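Local atomic coordinates of C2 domain protein (Ramazzottius varieornatus, PDB entry 7DF2), a protein that binds calcium ions at one end of a C2-type beta sandwich, is found specifically in tardigrades, and carries a glycan pocket on its surface. Residues V47-T52 with V107-K112; D69-A74 with L98-N103; M128-I133 with S180-R185. All coordinates share one frame; numbering follows the deposited sequence. Where two conformers were deposited one is given.

Contact 1: V47-T52 with V107-K112; sequences VVRLDT and VVEIDK. With GLC (alpha-D-glucopyranose), chain B.
V48 meets I110 and D111 through a single carbonyl: V48 O accepts I110 N at 2.9 Å and D111 N at 3.0 Å, both from the same face of its plane. A water donates to the same oxygen and to E109 OE1, tying backbone to carboxylate. V47 gives its N-H to K112 O and takes K112 N at its own O, while L50 and V108 exchange a pair in which V108 N to L50 O is nearly straight (175°). Between these two pairs the 107-112 strand carries an extra residue, a G1 beta bulge in the antiparallel pairing of two sandwich strands. D111 takes the left-handed backbone, a conformation that aspartate accepts more readily than beta-branched residues, and N46 ND2 holds its OD1. The branched I110 suits the buried side beside the bulge, CD1 lying 3.8 Å from both V47 CG1 and L50 CB; losing CG1, CD1 and CG2 to an alanine here is likely to open a gap between V47 and L50. A glucose unit of a bound glycan lies on the R49 and E109 face. A bend at chi2 (-74°) turns the E109 carboxylate back beside R49, where OE1 and OE2 take glucose O4 and O3, each at 2.8 Å. R49 keeps its guanidinium 21° from the carboxylate plane, and NH1 gives glucose O4 a weak bond of 3.2 Å besides its salt bridge to E169.

Contact 2: D69-A74 with L98-N103; sequences DPKIIA and LVDANN. With CA (calcium ion), chain E; CA (calcium ion), chain D.
I72 lies alongside V99, both pointing the same way, with I72 CB 4.0 Å from V99 CB; two beta-branched residues suit this cross-strand pair, which turns a broad apolar flank to the interior. Behind them I72 O takes two donors, L98 N at 2.9 Å and V99 N at 3.3 Å, the latter in the carbonyl plane on a lone pair; this is a classic beta bulge. On the other face K71 and D100 are bridged by a water that donates to D100 OD2 at 2.6 Å and weakly accepts from K71 NZ; D100 OD1 is paired with K135. P70 has no N-H to offer A101 O, which takes K135 NZ instead, but P70 O accepts A101 N at 2.9 Å. Beyond it both strands run out into calcium-binding loops. D69 holds one ion with both carboxylate oxygens and a second ion through OD2 alone, at 2.3 Å. Its CG stands beside the backbone N (chi1 -44°), which brings OD1 to N103 N at 2.7 Å on the anti lone pair. That bond probably steadies the carboxylate while N103 joins it on the first ion; D63, D66, K67 O and a water complete that site, and D63, D134, D136 and K135 O join D69 on the second. The pair forms one edge of a C2 sheet: strand 121-136 flanks strand 70-77, and I110 and L50 of the opposing sheet cover I72.

Contact 3: M128-I133 with S180-R185; sequences MRVRAI and SKVYLR
L184 reaches across the sandwich with both of its branches, and M128 and V130 receive them. CD1 meets the M128 side chain close to its root, 4.0 Å from M128 CB, while CD2 lies 4.2 Å from V130 CG2. L184 already points inward from CA; with CG beside the backbone N (chi1 -57°) its two methyls spread over M128 and V130. M128 is flexible and unbranched, and its chain runs straight on through CG (chi2 -177°), which carries SD to 4.4 Å from R185 O, a loose approach to the backbone; the bend at chi3 turns only CE. V130 is compact, suiting it to a place where it must fit between two partners: its CG2 touches L184 and also V182 CG2, 4.4 Å away. The segment axes pass 9.5 Å apart, the spacing of two layers of sheet, and their directions differ by 141°. This is the face-to-face packing of a beta sandwich such as the C2 fold. M45 of strand 41-51 packs against M128 and V130, and C172 of strand 170-173 touches L184 and V182, so the core carries on past both segments. Arginines take positions pointing away from the facing sheet: R129, itself buried, forms a salt bridge with D77, and R185 NE is bound by N46. No hydrogen bond crosses the contact and no charged group meets another. The sheets are held here by dispersion and exclusion of water, forces that depend on complementary shape rather than direction and suit strands crossing at an angle.

In the fold
From the N terminus, strand 41-51 supplies the first half of contact 1 and strand 70-77 the first half of contact 2. Strand 96-100 then closes contact 2, and strand 107-119 closes contact 1, so contact 2 nests inside the larger loop. Contact 3 opens only afterwards, on strand 121-136, and is closed by strand 181-190. Contacts 1 and 2 each join neighbours within one of the two sheets, and between them V47 packs on L98 and I110 on V99. Contact 3 spans the sheets: its 128-133 segment bonds to strand 70-77 of contact 2, its 180-185 segment to strand 41-51 of contact 1, tying the sandwich together.

Contact 1: V47-T52 with V107-K112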
# COMPACT_ATOMS: atom_id res chain seq x y z
N VAL A 47 1.02 1.14 -6.92
CA VAL A 47 0.33 -0.15 -6.86
C VAL A 47 0.17 -0.63 -8.30
O VAL A 47 -0.62 -0.07 -9.07
CB VAL A 47 -1.01 -0.05 -6.13
CG1 VAL A 47 -1.76 -1.38 -6.19
CG2 VAL A 47 -0.75 0.37 -4.69
N VAL A 48 0.94 -1.65 -8.67
CA VAL A 48 1.04 -2.05 -10.07
C VAL A 48 -0.14 -2.92 -10.46
O VAL A 48 -0.87 -2.62 -11.41
CB VAL A 48 2.38 -2.77 -10.32
CG1 VAL A 48 2.47 -3.22 -11.77
CG2 VAL A 48 3.55 -1.84 -9.93
N ARG A 49 -0.35 -4.01 -9.72
CA ARG A 49 -1.46 -4.90 -10.02
C ARG A 49 -1.71 -5.77 -8.79
O ARG A 49 -0.89 -5.85 -7.88
CB ARG A 49 -1.17 -5.76 -11.25
CG ARG A 49 0.03 -6.66 -11.10
CD ARG A 49 0.24 -7.49 -12.36
NE ARG A 49 1.32 -8.43 -12.13
CZ ARG A 49 2.61 -8.11 -12.15
NH1 ARG A 49 2.98 -6.85 -12.40
NH2 ARG A 49 3.52 -9.04 -11.91
N LEU A 50 -2.88 -6.41 -8.79
CA LEU A 50 -3.34 -7.23 -7.67
C LEU A 50 -3.83 -8.55 -8.24
O LEU A 50 -4.72 -8.55 -9.09
CB LEU A 50 -4.46 -6.49 -6.92
CG LEU A 50 -5.06 -6.82 -5.54
CD1 LEU A 50 -5.14 -8.27 -5.28
CD2 LEU A 50 -4.36 -6.09 -4.39
N ASP A 51 -3.26 -9.65 -7.76
CA ASP A 51 -3.69 -11.00 -8.15
C ASP A 51 -4.53 -11.55 -7.01
O ASP A 51 -3.99 -12.02 -6.01
CB ASP A 51 -2.50 -11.90 -8.46
CG ASP A 51 -2.92 -13.29 -8.96
OD1 ASP A 51 -4.14 -13.52 -9.21
OD2 ASP A 51 -2.04 -14.15 -9.11
N THR A 52 -5.86 -11.47 -7.15
CA THR A 52 -6.76 -12.04 -6.15
C THR A 52 -6.86 -13.55 -6.27
O THR A 52 -7.38 -14.20 -5.35
CB THR A 52 -8.17 -11.48 -6.31
OG1 THR A 52 -8.72 -11.98 -7.53
CG2 THR A 52 -8.18 -9.94 -6.33
N VAL A 107 -6.53 -11.15 -12.09
CA VAL A 107 -5.40 -10.22 -12.02
C VAL A 107 -5.91 -8.85 -12.44
O VAL A 107 -6.32 -8.65 -13.59
CB VAL A 107 -4.23 -10.67 -12.91
CG1 VAL A 107 -3.12 -9.61 -12.87
CG2 VAL A 107 -3.69 -12.00 -12.43
N VAL A 108 -5.90 -7.91 -11.50
CA VAL A 108 -6.41 -6.57 -11.71
C VAL A 108 -5.22 -5.66 -12.00
O VAL A 108 -4.37 -5.46 -11.12
CB VAL A 108 -7.19 -6.06 -10.49
CG1 VAL A 108 -7.77 -4.68 -10.77
CG2 VAL A 108 -8.29 -7.04 -10.08
N GLU A 109 -5.16 -5.11 -13.21
CA GLU A 109 -4.12 -4.14 -13.55
C GLU A 109 -4.52 -2.78 -13.02
O GLU A 109 -5.63 -2.31 -13.29
CB GLU A 109 -3.92 -4.10 -15.05
CG GLU A 109 -3.50 -5.45 -15.62
CD GLU A 109 -2.06 -5.79 -15.29
OE1 GLU A 109 -1.27 -4.86 -15.00
OE2 GLU A 109 -1.71 -6.98 -15.33
N ILE A 110 -3.63 -2.14 -12.27
CA ILE A 110 -4.00 -0.97 -11.47
C ILE A 110 -3.19 0.26 -11.87
O ILE A 110 -3.76 1.25 -12.32
CB ILE A 110 -3.85 -1.27 -9.97
CG1 ILE A 110 -4.81 -2.41 -9.56
CG2 ILE A 110 -4.16 -0.05 -9.11
CD1 ILE A 110 -4.53 -2.95 -8.20
N ASP A 111 -1.87 0.19 -11.68
CA ASP A 111 -0.92 1.29 -11.93
C ASP A 111 -1.44 2.65 -11.47
O ASP A 111 -1.51 3.62 -12.23
CB ASP A 111 -0.50 1.37 -13.41
CG ASP A 111 0.72 2.30 -13.63
OD1 ASP A 111 1.53 2.43 -12.68
OD2 ASP A 111 0.88 2.91 -14.72
N LYS A 112 -1.80 2.72 -10.18
CA LYS A 112 -2.08 4.00 -9.54
C LYS A 112 -1.02 4.29 -8.50
O LYS A 112 -0.35 3.39 -7.98
CB LYS A 112 -3.48 4.01 -8.88
CG LYS A 112 -4.63 3.54 -9.76
CD LYS A 112 -4.88 4.45 -10.96
CE LYS A 112 -6.26 4.21 -11.62
NZ LYS A 112 -6.35 4.92 -12.93
C1 GLC B . 2.74 -5.24 -18.66
C2 GLC B . 1.89 -6.46 -18.29
C3 GLC B . 1.21 -6.31 -16.93
C4 GLC B . 2.17 -5.74 -15.89
C5 GLC B . 3.01 -4.60 -16.47
C6 GLC B . 4.01 -4.06 -15.46
O2 GLC B . 0.92 -6.75 -19.29
O3 GLC B . 0.72 -7.56 -16.49
O4 GLC B . 1.48 -5.29 -14.73
O5 GLC B . 3.67 -5.06 -17.63
O6 GLC B . 3.99 -2.65 -15.55
O HOH W 1 -0.25 -2.15 -14.40

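Contact 2: D69-A74 with L98-N103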
# COMPACT_ATOMS: atom_id res chain seq x y z
N ASP A 69 -15.45 -8.33 -7.19
CA ASP A 69 -15.86 -6.93 -7.37
C ASP A 69 -14.97 -6.08 -6.48
O ASP A 69 -15.39 -5.62 -5.40
CB ASP A 69 -17.33 -6.74 -7.05
CG ASP A 69 -18.17 -7.83 -7.64
OD1 ASP A 69 -18.09 -7.99 -8.87
OD2 ASP A 69 -18.83 -8.57 -6.87
N PRO A 70 -13.72 -5.87 -6.88
CA PRO A 70 -12.71 -5.39 -5.93
C PRO A 70 -12.85 -3.90 -5.64
O PRO A 70 -13.04 -3.08 -6.54
CB PRO A 70 -11.39 -5.70 -6.63
CG PRO A 70 -11.73 -5.65 -8.08
CD PRO A 70 -13.13 -6.19 -8.19
N LYS A 71 -12.77 -3.57 -4.36
CA LYS A 71 -12.47 -2.23 -3.90
C LYS A 71 -11.09 -2.32 -3.26
O LYS A 71 -10.90 -3.09 -2.31
CB LYS A 71 -13.51 -1.70 -2.91
CG LYS A 71 -13.19 -0.27 -2.41
CD LYS A 71 -14.34 0.29 -1.56
CE LYS A 71 -13.99 1.69 -1.03
NZ LYS A 71 -15.08 2.26 -0.18
N ILE A 72 -10.14 -1.58 -3.80
CA ILE A 72 -8.74 -1.69 -3.40
C ILE A 72 -8.29 -0.33 -2.89
O ILE A 72 -8.43 0.67 -3.60
CB ILE A 72 -7.86 -2.18 -4.57
CG1 ILE A 72 -8.36 -3.54 -5.05
CG2 ILE A 72 -6.39 -2.25 -4.14
CD1 ILE A 72 -7.70 -4.06 -6.34
N ILE A 73 -7.77 -0.29 -1.67
CA ILE A 73 -7.39 0.96 -1.02
C ILE A 73 -5.96 0.84 -0.53
O ILE A 73 -5.46 -0.25 -0.25
CB ILE A 73 -8.35 1.31 0.15
CG1 ILE A 73 -8.20 0.29 1.28
CG2 ILE A 73 -9.80 1.34 -0.33
CD1 ILE A 73 -9.17 0.54 2.44
N ALA A 74 -5.27 1.99 -0.44
CA ALA A 74 -3.84 2.00 -0.15
C ALA A 74 -3.48 3.17 0.76
O ALA A 74 -4.16 4.20 0.80
CB ALA A 74 -3.00 2.09 -1.43
N LEU A 98 -8.07 3.27 -4.77
CA LEU A 98 -7.45 3.16 -6.08
C LEU A 98 -8.34 2.50 -7.12
O LEU A 98 -8.31 2.90 -8.29
CB LEU A 98 -6.14 2.37 -5.98
CG LEU A 98 -5.15 2.83 -4.92
CD1 LEU A 98 -3.90 1.98 -4.98
CD2 LEU A 98 -4.81 4.30 -5.10
N VAL A 99 -9.10 1.48 -6.72
CA VAL A 99 -9.96 0.72 -7.61
C VAL A 99 -11.30 0.52 -6.91
O VAL A 99 -11.35 0.21 -5.72
CB VAL A 99 -9.34 -0.65 -7.97
CG1 VAL A 99 -10.27 -1.45 -8.86
CG2 VAL A 99 -7.96 -0.44 -8.60
N ASP A 100 -12.39 0.69 -7.65
CA ASP A 100 -13.72 0.36 -7.13
C ASP A 100 -14.53 -0.18 -8.31
O ASP A 100 -15.21 0.59 -9.01
CB ASP A 100 -14.38 1.57 -6.48
CG ASP A 100 -15.58 1.19 -5.64
OD1 ASP A 100 -16.07 0.06 -5.82
OD2 ASP A 100 -16.03 2.01 -4.81
N ALA A 101 -14.46 -1.50 -8.52
CA ALA A 101 -14.87 -2.08 -9.79
C ALA A 101 -15.70 -3.33 -9.58
O ALA A 101 -15.80 -3.86 -8.46
CB ALA A 101 -13.66 -2.41 -10.67
N ASN A 102 -16.26 -3.83 -10.68
CA ASN A 102 -17.16 -4.97 -10.65
C ASN A 102 -16.75 -6.04 -11.65
O ASN A 102 -16.39 -5.73 -12.79
CB ASN A 102 -18.61 -4.52 -10.92
CG ASN A 102 -19.16 -3.66 -9.82
OD1 ASN A 102 -19.36 -4.12 -8.69
ND2 ASN A 102 -19.40 -2.38 -10.12
N ASN A 103 -16.80 -7.29 -11.19
CA ASN A 103 -16.55 -8.49 -11.99
C ASN A 103 -15.29 -8.36 -12.83
O ASN A 103 -15.30 -8.46 -14.06
CB ASN A 103 -17.78 -8.83 -12.84
CG ASN A 103 -18.98 -9.16 -11.97
OD1 ASN A 103 -18.86 -9.97 -11.05
ND2 ASN A 103 -20.12 -8.52 -12.23
CA CA E . -19.12 -10.31 -8.73
CA CA D . -19.07 -9.64 -4.81
O HOH W 2 -15.71 3.85 -2.93
O HOH W 3 -21.42 -9.56 -5.36
O HOH W 4 -21.26 -9.13 -8.92

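Contact 3: M128-I133 with S180-R185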
# COMPACT_ATOMS: atom_id res chain seq x y z
N MET A 128 4.08 0.09 3.40
CA MET A 128 3.10 0.22 2.32
C MET A 128 1.94 -0.72 2.64
O MET A 128 2.16 -1.93 2.82
CB MET A 128 3.74 -0.13 0.98
CG MET A 128 4.82 0.86 0.57
SD MET A 128 5.49 0.48 -1.05
CE MET A 128 6.60 -0.88 -0.70
N ARG A 129 0.74 -0.17 2.78
CA ARG A 129 -0.44 -0.94 3.19
C ARG A 129 -1.45 -0.94 2.06
O ARG A 129 -1.74 0.11 1.48
CB ARG A 129 -1.08 -0.36 4.46
CG ARG A 129 -0.22 -0.49 5.71
CD ARG A 129 -1.04 -0.11 6.94
NE ARG A 129 -0.24 -0.21 8.16
CZ ARG A 129 -0.15 -1.30 8.91
NH1 ARG A 129 -0.80 -2.41 8.57
NH2 ARG A 129 0.61 -1.28 10.00
N VAL A 130 -2.00 -2.12 1.74
CA VAL A 130 -3.07 -2.24 0.76
C VAL A 130 -4.13 -3.15 1.36
O VAL A 130 -3.81 -4.17 1.98
CB VAL A 130 -2.59 -2.82 -0.59
CG1 VAL A 130 -3.76 -3.05 -1.54
CG2 VAL A 130 -1.56 -1.90 -1.24
N ARG A 131 -5.39 -2.78 1.18
CA ARG A 131 -6.49 -3.66 1.55
C ARG A 131 -7.40 -3.85 0.35
O ARG A 131 -7.79 -2.88 -0.32
CB ARG A 131 -7.28 -3.11 2.74
CG ARG A 131 -8.56 -3.93 3.06
CD ARG A 131 -9.20 -3.40 4.35
NE ARG A 131 -10.45 -4.06 4.68
CZ ARG A 131 -10.54 -5.19 5.38
NH1 ARG A 131 -9.45 -5.78 5.82
NH2 ARG A 131 -11.73 -5.72 5.64
N ALA A 132 -7.75 -5.11 0.07
CA ALA A 132 -8.66 -5.43 -1.02
C ALA A 132 -9.85 -6.19 -0.46
O ALA A 132 -9.68 -7.14 0.30
CB ALA A 132 -7.96 -6.28 -2.09
N ILE A 133 -11.06 -5.76 -0.83
CA ILE A 133 -12.27 -6.48 -0.47
C ILE A 133 -13.08 -6.68 -1.74
O ILE A 133 -12.95 -5.94 -2.72
CB ILE A 133 -13.14 -5.77 0.61
CG1 ILE A 133 -13.64 -4.43 0.10
CG2 ILE A 133 -12.34 -5.54 1.87
CD1 ILE A 133 -15.09 -4.43 -0.35
N SER A 180 -1.95 -14.91 -2.68
CA SER A 180 -2.47 -13.66 -3.23
C SER A 180 -1.40 -12.58 -3.08
O SER A 180 -0.83 -12.41 -2.00
CB SER A 180 -3.75 -13.26 -2.50
OG SER A 180 -4.29 -12.07 -3.05
N LYS A 181 -1.12 -11.86 -4.17
CA LYS A 181 -0.03 -10.89 -4.19
C LYS A 181 -0.53 -9.56 -4.73
O LYS A 181 -1.28 -9.53 -5.71
CB LYS A 181 1.14 -11.36 -5.05
CG LYS A 181 1.58 -12.79 -4.78
CD LYS A 181 2.47 -12.92 -3.57
CE LYS A 181 3.16 -14.29 -3.62
NZ LYS A 181 3.46 -14.85 -2.27
N VAL A 182 -0.10 -8.47 -4.10
CA VAL A 182 -0.17 -7.15 -4.70
C VAL A 182 1.25 -6.78 -5.10
O VAL A 182 2.20 -7.00 -4.33
CB VAL A 182 -0.79 -6.08 -3.77
CG1 VAL A 182 0.07 -5.81 -2.56
CG2 VAL A 182 -0.99 -4.78 -4.56
N TYR A 183 1.42 -6.29 -6.32
CA TYR A 183 2.73 -5.95 -6.82
C TYR A 183 2.92 -4.46 -6.64
O TYR A 183 2.09 -3.66 -7.08
CB TYR A 183 2.88 -6.36 -8.28
CG TYR A 183 2.88 -7.86 -8.41
CD1 TYR A 183 1.69 -8.56 -8.41
CD2 TYR A 183 4.07 -8.58 -8.47
CE1 TYR A 183 1.68 -9.97 -8.49
CE2 TYR A 183 4.07 -9.97 -8.56
CZ TYR A 183 2.87 -10.65 -8.57
OH TYR A 183 2.84 -12.03 -8.66
N LEU A 184 4.01 -4.09 -5.96
CA LEU A 184 4.25 -2.71 -5.54
C LEU A 184 5.60 -2.23 -6.03
O LEU A 184 6.53 -3.02 -6.23
CB LEU A 184 4.23 -2.59 -4.01
CG LEU A 184 2.95 -3.05 -3.31
CD1 LEU A 184 3.13 -2.99 -1.80
CD2 LEU A 184 1.80 -2.16 -3.77
N ARG A 185 5.71 -0.91 -6.21
CA ARG A 185 7.00 -0.25 -6.39
C ARG A 185 7.01 0.99 -5.52
O ARG A 185 5.96 1.58 -5.26
CB ARG A 185 7.26 0.19 -7.83
CG ARG A 185 7.21 -0.90 -8.87
CD ARG A 185 7.70 -0.35 -10.20
NE ARG A 185 6.95 0.82 -10.66
CZ ARG A 185 7.38 1.63 -11.64
NH1 ARG A 185 8.55 1.40 -12.22
NH2 ARG A 185 6.64 2.66 -12.02